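Local coordinates for uncharacterized protein (PDB 4GDZ) that is of unknown function but belongs to the DUF4251 family and carries a bound magnesium ion in the crystal, at residues Q46-A51 and S167-G172; G138-T143 and S160-N165. All coordinates share one frame; numbering follows the deposited sequence.

Contact 1 (Q46-A51 and S167-G172); sequences QFVLEA and SNIFKG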
loop_
_atom_site.group_PDB
_atom_site.type_symbol
_atom_site.label_atom_id
_atom_site.label_comp_id
_atom_site.label_asym_id
_atom_site.label_seq_id
_atom_site.Cartn_x
_atom_site.Cartn_y
_atom_site.Cartn_z
ATOM N N GLN A 46 13.111 -5.303 24.467
ATOM C CA GLN A 46 13.976 -4.144 24.592
ATOM C C GLN A 46 14.246 -3.644 23.172
ATOM O O GLN A 46 15.169 -4.090 22.503
ATOM C CB GLN A 46 15.251 -4.497 25.363
ATOM C CG GLN A 46 14.967 -4.786 26.828
ATOM C CD GLN A 46 16.221 -5.048 27.631
ATOM O OE1 GLN A 46 16.990 -5.909 27.289
ATOM N NE2 GLN A 46 16.411 -4.310 28.708
ATOM N N PHE A 47 13.382 -2.751 22.698
ATOM C CA PHE A 47 13.436 -2.290 21.324
ATOM C C PHE A 47 12.855 -0.906 21.155
ATOM O O PHE A 47 12.072 -0.430 21.989
ATOM C CB PHE A 47 12.729 -3.288 20.374
ATOM C CG PHE A 47 11.246 -3.468 20.639
ATOM C CD1 PHE A 47 10.311 -2.598 20.083
ATOM C CD2 PHE A 47 10.782 -4.530 21.420
ATOM C CE1 PHE A 47 8.951 -2.779 20.315
ATOM C CE2 PHE A 47 9.425 -4.710 21.653
ATOM C CZ PHE A 47 8.508 -3.845 21.083
ATOM N N VAL A 48 13.252 -0.262 20.066
ATOM C CA VAL A 48 12.651 0.977 19.626
ATOM C C VAL A 48 12.343 0.874 18.128
ATOM O O VAL A 48 13.206 0.491 17.339
ATOM C CB VAL A 48 13.560 2.209 19.840
ATOM C CG1 VAL A 48 12.734 3.481 19.596
ATOM C CG2 VAL A 48 14.176 2.224 21.227
ATOM N N LEU A 49 11.120 1.203 17.751
ATOM C CA LEU A 49 10.767 1.466 16.346
ATOM C C LEU A 49 10.908 2.976 16.144
ATOM O O LEU A 49 10.173 3.758 16.754
ATOM C CB LEU A 49 9.337 1.015 16.074
ATOM C CG LEU A 49 8.795 1.032 14.624
ATOM C CD1 LEU A 49 8.498 2.438 14.136
ATOM C CD2 LEU A 49 9.784 0.403 13.696
ATOM N N GLU A 50 11.876 3.378 15.333
ATOM C CA GLU A 50 12.098 4.780 14.991
ATOM C C GLU A 50 11.454 5.057 13.622
ATOM O O GLU A 50 11.941 4.565 12.588
ATOM C CB GLU A 50 13.622 5.073 14.976
ATOM C CG GLU A 50 14.292 4.834 16.331
ATOM C CD GLU A 50 15.746 5.305 16.436
ATOM O OE1 GLU A 50 16.338 5.734 15.418
ATOM O OE2 GLU A 50 16.325 5.223 17.551
ATOM N N ALA A 51 10.342 5.793 13.613
ATOM C CA ALA A 51 9.534 5.983 12.389
ATOM C C ALA A 51 10.127 7.106 11.541
ATOM O O ALA A 51 10.626 8.091 12.079
ATOM C CB ALA A 51 8.077 6.293 12.713
ATOM N N SER A 167 19.815 2.482 19.355
ATOM C CA SER A 167 18.815 3.520 19.136
ATOM C C SER A 167 19.290 4.863 19.674
ATOM O O SER A 167 19.520 4.999 20.879
ATOM C CB SER A 167 17.514 3.115 19.829
ATOM O OG SER A 167 16.611 4.183 19.861
ATOM N N ASN A 168 19.439 5.857 18.796
ATOM C CA ASN A 168 19.767 7.222 19.241
ATOM C C ASN A 168 18.659 7.827 20.091
ATOM O O ASN A 168 18.927 8.679 20.934
ATOM C CB ASN A 168 20.075 8.143 18.059
ATOM C CG ASN A 168 21.362 7.770 17.346
ATOM O OD1 ASN A 168 22.278 7.202 17.940
ATOM N ND2 ASN A 168 21.432 8.080 16.060
ATOM N N ILE A 169 17.404 7.413 19.871
ATOM C CA ILE A 169 16.272 7.853 20.709
ATOM C C ILE A 169 16.504 7.399 22.148
ATOM O O ILE A 169 16.412 8.179 23.105
ATOM C CB ILE A 169 14.924 7.247 20.227
ATOM C CG1 ILE A 169 14.516 7.838 18.875
ATOM C CG2 ILE A 169 13.813 7.480 21.257
ATOM C CD1 ILE A 169 14.453 9.349 18.865
ATOM N N PHE A 170 16.770 6.109 22.299
ATOM C CA PHE A 170 17.017 5.549 23.627
ATOM C C PHE A 170 18.245 6.203 24.268
ATOM O O PHE A 170 18.208 6.596 25.436
ATOM C CB PHE A 170 17.192 4.017 23.609
ATOM C CG PHE A 170 17.500 3.430 24.981
ATOM C CD1 PHE A 170 16.491 3.324 25.949
ATOM C CD2 PHE A 170 18.779 3.047 25.311
ATOM C CE1 PHE A 170 16.778 2.811 27.210
ATOM C CE2 PHE A 170 19.070 2.546 26.574
ATOM C CZ PHE A 170 18.067 2.426 27.515
ATOM N N LYS A 171 19.320 6.342 23.495
ATOM C CA LYS A 171 20.605 6.742 24.059
ATOM C C LYS A 171 20.719 8.243 24.293
ATOM O O LYS A 171 21.588 8.661 25.017
ATOM C CB LYS A 171 21.787 6.262 23.191
ATOM C CG LYS A 171 21.969 4.749 23.174
ATOM C CD LYS A 171 23.221 4.327 22.409
ATOM C CE LYS A 171 23.094 4.585 20.916
ATOM N NZ LYS A 171 24.206 3.926 20.160
ATOM N N GLY A 172 19.837 9.039 23.711
ATOM C CA GLY A 172 19.957 10.494 23.779
ATOM C C GLY A 172 19.484 11.145 25.087
ATOM O O GLY A 172 19.708 12.319 25.291
HETATM O O HOH W 1 19.044 5.677 15.928
#
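Two hydrogen bonds grip Ser167 OG: it donates to Glu50 OE2 at 2.5 Å and accepts from Phe170 N at 3.1 Å. The second bond, almost straight at 173°, makes Ser167 the N-cap of the short C-terminal helix 168-171, which is laid against strand 46-55 of a nine-stranded antiparallel sheet. With OG anti to its own backbone N (chi1 169°), the serine turns its hydroxyl to both partners. Glu50 reaches over from the strand with CG anti to its carbonyl carbon and the chain extended beyond it, so that the carboxylate arrives at the N-terminus of the helix. OE2 receives the serine on its anti lone pair, the side away from OE1, and also takes a weak bond of 3.4 Å from Ile169 N. OE1 works through a water that donates to it at 2.8 Å and accepts from Asn168 N at 2.9 Å. The N-H groups of Asn168, Ile169 and Phe170 are thus met in turn by water, carboxylate and hydroxyl. A negative charge so placed would be expected to interact favourably with the positive end of the helix turn, and the surrounding donors probably help to keep the carboxylate ionised. Apolar atoms flank these polar groups on the Val48 and Ile169 sides. The Glu50 and Ile169 side chains run past each other in opposite senses, bringing Ile169 CG1 alongside the carboxylate. Val48, the other strand residue directed at the helix, touches Phe170 CB through CG2, while Leu72 of strand 61-74 meets both Val48 and Phe170. Beyond CB the Phe170 ring leads away from strand 46-51 to lie nearly parallel with that of Trp175. Val48 CG2 comes within 3.4 Å of Ser167 OG, packing a methyl directly against the capping hydroxyl.

Contact 2 (G138-T143 and S160-N165); sequences GDNNAT and SLLPLN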
loop_
_atom_site.group_PDB
_atom_site.type_symbol
_atom_site.label_atom_id
_atom_site.label_comp_id
_atom_site.label_asym_id
_atom_site.label_seq_id
_atom_site.Cartn_x
_atom_site.Cartn_y
_atom_site.Cartn_z
ATOM N N GLY A 138 14.261 -10.473 6.529
ATOM C CA GLY A 138 15.342 -9.992 5.679
ATOM C C GLY A 138 15.829 -8.583 5.950
ATOM O O GLY A 138 16.866 -8.193 5.441
ATOM N N ASP A 139 15.105 -7.802 6.747
ATOM C CA ASP A 139 15.552 -6.446 7.037
ATOM C C ASP A 139 14.952 -6.026 8.389
ATOM O O ASP A 139 14.253 -6.817 9.028
ATOM C CB ASP A 139 15.098 -5.519 5.890
ATOM C CG ASP A 139 15.768 -4.144 5.919
ATOM O OD1 ASP A 139 16.905 -4.016 6.434
ATOM O OD2 ASP A 139 15.130 -3.182 5.438
ATOM N N ASN A 140 15.234 -4.802 8.832
ATOM C CA ASN A 140 14.625 -4.292 10.062
ATOM C C ASN A 140 13.584 -3.201 9.838
ATOM O O ASN A 140 13.263 -2.479 10.781
ATOM C CB ASN A 140 15.705 -3.833 11.058
ATOM C CG ASN A 140 16.427 -2.588 10.608
ATOM O OD1 ASN A 140 16.490 -2.285 9.416
ATOM N ND2 ASN A 140 16.991 -1.858 11.566
ATOM N N ASN A 141 13.037 -3.079 8.624
ATOM C CA ASN A 141 11.924 -2.156 8.413
ATOM C C ASN A 141 10.650 -2.790 9.001
ATOM O O ASN A 141 10.372 -3.975 8.797
ATOM C CB ASN A 141 11.737 -1.722 6.937
ATOM C CG ASN A 141 10.720 -0.543 6.789
ATOM O OD1 ASN A 141 11.052 0.635 6.986
ATOM N ND2 ASN A 141 9.480 -0.872 6.441
ATOM N N ALA A 142 9.934 -2.003 9.790
ATOM C CA ALA A 142 8.723 -2.452 10.451
ATOM C C ALA A 142 7.678 -1.386 10.283
ATOM O O ALA A 142 7.995 -0.210 10.123
ATOM C CB ALA A 142 8.994 -2.706 11.929
ATOM N N THR A 143 6.432 -1.811 10.334
ATOM C CA THR A 143 5.279 -0.944 10.237
ATOM C C THR A 143 4.488 -1.075 11.521
ATOM O O THR A 143 4.313 -2.195 12.048
ATOM C CB THR A 143 4.424 -1.352 9.019
ATOM O OG1 THR A 143 5.274 -1.264 7.867
ATOM C CG2 THR A 143 3.186 -0.448 8.844
ATOM N N SER A 160 12.557 1.970 11.275
ATOM C CA SER A 160 13.571 0.931 11.598
ATOM C C SER A 160 13.324 0.369 12.992
ATOM O O SER A 160 13.113 1.126 13.920
ATOM C CB SER A 160 14.976 1.501 11.530
ATOM O OG SER A 160 15.276 1.916 10.224
ATOM N N LEU A 161 13.330 -0.952 13.133
ATOM C CA LEU A 161 13.211 -1.592 14.440
ATOM C C LEU A 161 14.611 -1.916 14.949
ATOM O O LEU A 161 15.385 -2.616 14.287
ATOM C CB LEU A 161 12.335 -2.840 14.372
ATOM C CG LEU A 161 11.984 -3.602 15.647
ATOM C CD1 LEU A 161 11.223 -2.722 16.619
ATOM C CD2 LEU A 161 11.123 -4.798 15.246
ATOM N N LEU A 162 14.951 -1.366 16.119
ATOM C CA LEU A 162 16.334 -1.378 16.618
ATOM C C LEU A 162 16.416 -1.883 18.052
ATOM O O LEU A 162 15.533 -1.588 18.876
ATOM C CB LEU A 162 16.913 0.049 16.566
ATOM C CG LEU A 162 17.093 0.719 15.196
ATOM C CD1 LEU A 162 17.351 2.208 15.406
ATOM C CD2 LEU A 162 18.225 0.069 14.387
ATOM N N PRO A 163 17.496 -2.607 18.379
ATOM C CA PRO A 163 17.773 -2.834 19.795
ATOM C C PRO A 163 18.044 -1.492 20.491
ATOM O O PRO A 163 18.469 -0.528 19.839
ATOM C CB PRO A 163 19.015 -3.734 19.804
ATOM C CG PRO A 163 19.423 -3.936 18.389
ATOM C CD PRO A 163 18.498 -3.207 17.476
ATOM N N LEU A 164 17.758 -1.432 21.787
ATOM C CA LEU A 164 17.917 -0.207 22.588
ATOM C C LEU A 164 19.298 0.397 22.423
ATOM O O LEU A 164 19.422 1.595 22.180
ATOM C CB LEU A 164 17.682 -0.508 24.070
ATOM C CG LEU A 164 16.246 -0.840 24.492
ATOM C CD1 LEU A 164 16.170 -0.965 26.007
ATOM C CD2 LEU A 164 15.238 0.189 23.993
ATOM N N ASN A 165 20.329 -0.446 22.515
ATOM C CA ASN A 165 21.712 0.033 22.413
ATOM C C ASN A 165 22.141 0.500 21.022
ATOM O O ASN A 165 23.240 1.008 20.854
ATOM C CB ASN A 165 22.720 -0.979 22.992
ATOM C CG ASN A 165 22.866 -2.269 22.165
ATOM O OD1 ASN A 165 22.303 -2.438 21.081
ATOM N ND2 ASN A 165 23.654 -3.194 22.701
#
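The Asn140 side chain lies against the carbonyl oxygen of Leu161, with CB, CG and ND2 all near it. ND2 donates to Leu161 O at 3.2 Å, but the bond is far from ideal: the donor stands 48° out of the carbonyl plane, above it rather than on a lone pair. What brings the group there is the crowded first torsion, which sets CG between the backbone N and the carbonyl carbon (chi1 70°). The same nitrogen lies 3.6 Å from Leu162 CD2, where the two side chains cross obliquely, and it also approaches Ser160 CB. The backbone of Asn140 adds the stronger link. Its carbonyl accepts from Leu161 N at 2.8 Å, nearly along the C=O axis and with an N-H...O angle of 169°, and is approached as well by Ser160 CA in a CA-H...O contact of 3.5 Å. Asn140 thus joins Leu161 by two bonds, one from its main chain and one from its side chain, just before strand 141-148 begins. Here lies the open end of the antiparallel beta hairpin formed by strands 141-148 and 155-163, and the first bridge across it is the non-hydrogen-bonded pair Asn141 and Ser160, whose CA atoms are 4.7 Å apart. Ala142 and Leu161 meet through their CB atoms at 4.1 Å, a buried apolar touch. Phe47 and Leu42 also pack on Leu161, and Leu49 on Ala142, so that strand 46-55 and helix 28-44 help to enclose this apolar patch. The same helix meets Asn140 through Ser34 and Ala38. Next after Ala142 in strand 141-148, Thr143 turns its carbonyl oxygen to Gln60 NE2 of a second subunit, which donates a weak hydrogen bond to it.

Contacts 1 and 2 meet where strands 46-55 and 155-163 lie side by side in one sheet, with centres about 9 Å apart. Strand 46-55 pairs with strand 155-163 through probable hydrogen bonds from Leu162 N to Val48 O (2.8 Å) and from Glu50 N to Ser160 O (2.9 Å), so the residues that face the helix in contact 1 are tied by their backbones to those of contact 2. Only one residue separates 160-165 from 167-172 in the chain, and Phe170 CD2 packs 3.5 Å from Leu164 O beside this turn. The magnesium site, formed by Asn147, Pro148, Asn151 and Asn153, lies around the closed end of the hairpin whose open end is contact 2.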